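Local coordinates for protein flavodoxin (Aquifex aeolicus, PDB 2ARK) that probably serves as a low-potential electron donor to a number of redox enzymes, using FMN as its cofactor, at residues A[157-160]-A[161-165]; A[145-148]-A[149-152]. All coordinates share one frame; numbering follows the deposited sequence.

Contact 1. Residues A[157-160]-A[161-165]. With GOL (glycerol), chain H.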
# COMPACT_ATOMS: atom_id res chain seq x y z
N LEU A 157 8.95 8.52 17.85
CA LEU A 157 7.55 8.36 17.49
C LEU A 157 6.60 8.94 18.53
O LEU A 157 5.74 9.74 18.20
CB LEU A 157 7.22 6.90 17.22
CG LEU A 157 5.82 6.75 16.58
CD1 LEU A 157 5.75 7.24 15.07
CD2 LEU A 157 5.32 5.35 16.74
N GLY A 158 6.76 8.53 19.79
CA GLY A 158 5.90 8.99 20.88
C GLY A 158 6.05 10.48 21.13
O GLY A 158 5.06 11.16 21.42
N ARG A 159 7.30 10.95 21.04
CA ARG A 159 7.68 12.37 21.10
C ARG A 159 6.92 13.21 20.08
O ARG A 159 6.31 14.23 20.43
CB ARG A 159 9.17 12.52 20.78
CG ARG A 159 9.96 13.57 21.52
CD ARG A 159 9.28 14.91 21.77
NE ARG A 159 9.43 15.23 23.18
CZ ARG A 159 10.16 16.20 23.72
NH1 ARG A 159 10.81 17.10 23.01
NH2 ARG A 159 10.19 16.27 25.02
N ARG A 160 6.99 12.81 18.81
CA ARG A 160 6.32 13.52 17.74
C ARG A 160 4.80 13.43 17.88
O ARG A 160 4.09 14.39 17.62
CB ARG A 160 6.82 13.06 16.36
CG ARG A 160 6.43 13.98 15.18
CD ARG A 160 6.90 15.45 15.27
NE ARG A 160 8.22 15.62 15.89
CZ ARG A 160 9.39 15.33 15.30
NH1 ARG A 160 9.44 14.86 14.05
NH2 ARG A 160 10.52 15.52 15.97
N LEU A 161 4.31 12.27 18.30
CA LEU A 161 2.88 12.10 18.60
C LEU A 161 2.44 13.12 19.64
O LEU A 161 1.43 13.81 19.44
CB LEU A 161 2.61 10.71 19.13
CG LEU A 161 1.26 10.02 18.91
CD1 LEU A 161 1.03 9.05 20.04
CD2 LEU A 161 0.04 10.94 18.69
N ALA A 162 3.20 13.24 20.72
CA ALA A 162 2.85 14.13 21.83
C ALA A 162 2.93 15.58 21.39
O ALA A 162 2.10 16.41 21.78
CB ALA A 162 3.75 13.88 23.01
N GLU A 163 3.93 15.87 20.57
CA GLU A 163 4.12 17.19 19.96
C GLU A 163 2.99 17.57 19.01
O GLU A 163 2.54 18.70 19.04
CB GLU A 163 5.46 17.23 19.26
CG GLU A 163 6.64 17.30 20.24
CD GLU A 163 8.02 17.09 19.56
OE1 GLU A 163 8.05 16.50 18.45
OE2 GLU A 163 9.06 17.48 20.16
N TRP A 164 2.50 16.64 18.18
CA TRP A 164 1.38 16.96 17.29
C TRP A 164 0.09 17.17 18.10
O TRP A 164 -0.71 18.06 17.80
CB TRP A 164 1.14 15.87 16.23
CG TRP A 164 2.19 15.72 15.14
CD1 TRP A 164 2.49 14.58 14.49
CD2 TRP A 164 3.04 16.74 14.57
NE1 TRP A 164 3.47 14.80 13.56
CE2 TRP A 164 3.83 16.11 13.57
CE3 TRP A 164 3.22 18.11 14.80
CZ2 TRP A 164 4.79 16.79 12.81
CZ3 TRP A 164 4.18 18.81 14.04
CH2 TRP A 164 4.95 18.13 13.05
N VAL A 165 -0.10 16.33 19.12
CA VAL A 165 -1.21 16.54 20.07
C VAL A 165 -1.13 17.92 20.72
O VAL A 165 -2.13 18.62 20.78
CB VAL A 165 -1.26 15.45 21.15
CG1 VAL A 165 -2.15 15.89 22.34
CG2 VAL A 165 -1.72 14.12 20.54
C1 GOL H . 13.95 14.62 21.00
O1 GOL H . 13.66 14.45 22.38
C2 GOL H . 13.77 16.07 20.51
O2 GOL H . 14.63 16.31 19.41
C3 GOL H . 12.30 16.40 20.20
O3 GOL H . 11.96 16.48 18.83

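Contact 2. Residues A[145-148]-A[149-152]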
# COMPACT_ATOMS: atom_id res chain seq x y z
N PRO A 145 14.12 -3.93 20.01
CA PRO A 145 14.90 -2.68 19.88
C PRO A 145 16.10 -2.72 20.82
O PRO A 145 15.94 -2.55 22.03
CB PRO A 145 13.92 -1.57 20.33
CG PRO A 145 12.65 -2.27 20.80
CD PRO A 145 12.79 -3.73 20.64
N ARG A 146 17.28 -2.97 20.26
CA ARG A 146 18.49 -3.17 21.08
C ARG A 146 19.47 -2.03 20.95
O ARG A 146 20.01 -1.57 21.94
CB ARG A 146 19.18 -4.49 20.74
CG ARG A 146 18.37 -5.73 21.07
CD ARG A 146 19.26 -6.97 21.14
NE ARG A 146 20.15 -7.00 22.32
CZ ARG A 146 19.91 -6.42 23.51
NH1 ARG A 146 20.80 -6.53 24.49
NH2 ARG A 146 18.78 -5.73 23.73
N SER A 147 19.71 -1.59 19.72
CA SER A 147 20.70 -0.55 19.46
C SER A 147 20.16 0.82 19.85
O SER A 147 18.95 1.05 19.91
CB SER A 147 21.15 -0.55 18.00
OG SER A 147 20.26 0.16 17.15
N GLU A 148 21.10 1.73 20.09
CA GLU A 148 20.76 3.09 20.47
C GLU A 148 19.78 3.78 19.50
O GLU A 148 18.80 4.39 19.93
CB GLU A 148 22.04 3.92 20.68
CG GLU A 148 21.80 5.10 21.61
CD GLU A 148 20.74 4.77 22.68
OE1 GLU A 148 21.12 4.13 23.71
OE2 GLU A 148 19.53 5.13 22.47
N GLU A 149 20.03 3.65 18.19
CA GLU A 149 19.14 4.25 17.21
C GLU A 149 17.76 3.56 17.13
O GLU A 149 16.73 4.23 16.94
CB GLU A 149 19.82 4.39 15.84
CG GLU A 149 20.37 3.10 15.23
CD GLU A 149 21.25 3.36 13.99
OE1 GLU A 149 21.33 2.47 13.10
OE2 GLU A 149 21.86 4.46 13.90
N GLU A 150 17.72 2.24 17.33
CA GLU A 150 16.47 1.50 17.39
C GLU A 150 15.62 1.94 18.57
O GLU A 150 14.42 2.13 18.43
CB GLU A 150 16.70 -0.01 17.45
CG GLU A 150 17.25 -0.53 16.16
CD GLU A 150 17.64 -1.99 16.22
OE1 GLU A 150 17.97 -2.51 17.31
OE2 GLU A 150 17.60 -2.62 15.14
N LYS A 151 16.27 2.12 19.73
CA LYS A 151 15.57 2.57 20.94
C LYS A 151 15.06 3.99 20.74
O LYS A 151 13.93 4.32 21.11
CB LYS A 151 16.44 2.39 22.20
CG LYS A 151 16.88 0.92 22.42
CD LYS A 151 17.17 0.51 23.88
CE LYS A 151 18.69 0.43 24.23
NZ LYS A 151 19.02 -0.20 25.60
N GLU A 152 15.89 4.80 20.07
CA GLU A 152 15.60 6.22 19.85
C GLU A 152 14.50 6.45 18.82
O GLU A 152 13.70 7.36 19.00
CB GLU A 152 16.88 7.02 19.51
CG GLU A 152 16.75 8.55 19.57
CD GLU A 152 16.09 9.10 20.85
OE1 GLU A 152 15.34 10.09 20.73
OE2 GLU A 152 16.29 8.55 21.97

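Contact 1. Residues A[157-160]-A[161-165]
A salt-bridge network runs along one helix here: within helix 148-168, the carboxylate of Glu163 lies between the guanidinium groups of Arg159 and Arg160, four and three residues back, about one turn. The stronger arm belongs to Arg160, whose NE gives a nearly straight bond to Glu163 OE1 at 2.7 Å (N-H...O 171°). That oxygen is met almost head-on and in the guanidinium plane, and the two flat groups are nearly coplanar, 10° apart. Arg160 reaches it through a chain bent at both chi2 and chi3, whereas Glu163 runs out extended beyond CG. The arm to Arg159 is weak: NH1 stands 3.4 Å from Glu163 OE2, with the planes 54° apart, and CD of the arginine lies close to the same oxygen. A glycerol, probably carried over from crystallisation, adds weak hydrogen bonds through O3, to Arg160 NH2 and to Glu163 OE2.

In the flavodoxin-like fold this helix packs against the parallel sheet, with Leu157 and Leu161 resting on strand 90-97. Trp164, one turn on from Arg160, packs on the same side chain. Its ring receives the bent aliphatic part of the arginine over one face, CD sitting 3.8 Å from the centroid of the six-membered ring in a CH-pi contact, while the guanidinium itself is carried onward to Glu163. The carbonyl O of Arg160 lies over a face of the indole and accepts the backbone bond from Trp164 N at 2.8 Å. Farther out, Arg160 NH2 forms a salt bridge with Asp127, so this buried charge has two acidic partners, and the Trp164 ring meets Phe123 edge-to-face and packs on Leu121 of the second subunit.

Contact 2. Residues A[145-148]-A[149-152]
This is a helix N-terminal cap, set where the loop after strand 139-142 turns into helix 148-168 of the flavodoxin-like fold. Ser147 is the N-cap residue and forms a capping box with Glu150, three positions on. In one direction, Ser147 OG accepts from Glu150 N at 3.3 Å; in the other, Glu150 OE1 accepts from Ser147 N at 3.1 Å, nearly straight at 171°. The serine hydroxyl reaches the first turn because chi1 (83°) places OG between its own backbone N and carbonyl carbon, and there it also lies against CG of Glu150.

A further donor joins the same acceptor, beyond the box proper: Arg146 N also bonds Glu150 OE1 at 3.1 Å, and the two peptide N-H groups come from opposite faces of the carboxylate plane, both on the anti side of the oxygen. One carboxylate oxygen thus grips two successive backbone amides of the incoming loop, and its negative charge, near the N-terminal end of the helix dipole, would probably be favoured there. Glu150 manages this with CG beside its backbone N (chi1 -69°) and an extended chain beyond, which carries the carboxylate back to the N-H groups of Ser147 and Arg146.

From there the regular helical pattern takes over: Lys151 N bonds Ser147 O at 2.9 Å, and Glu152 N bonds Glu148 O. Pro145, ahead of the cap, packs on Lys20, Met21 and Leu24 of helix 17-30, while the Glu152 carboxylate is drawn along the helix into salt bridges with Arg155 and Arg156. The aliphatic part of Lys151 folds back over the loop carbonyls, its CG 3.6 Å from Pro145 O and its CE 3.3 Å from Arg146 O.

In the fold
Followed from the N terminus, the chain comes to contact 2 first, leaving strand 139-142 through a loop that contact 2 closes onto the first turn of helix 148-168. Contact 1 opens only after contact 2 has closed, farther along the same helix, so the two stand in series and neither encloses nor crosses the other. Their centres are 18 Å apart, and although their nearest atoms come to about 5 Å, they do not touch. Contact 2 lies at the surface and brings the start of the helix beside helix 17-30; contact 1 is buried and joins the helix to strands 90-97 and 121-128 and to helix 175-181.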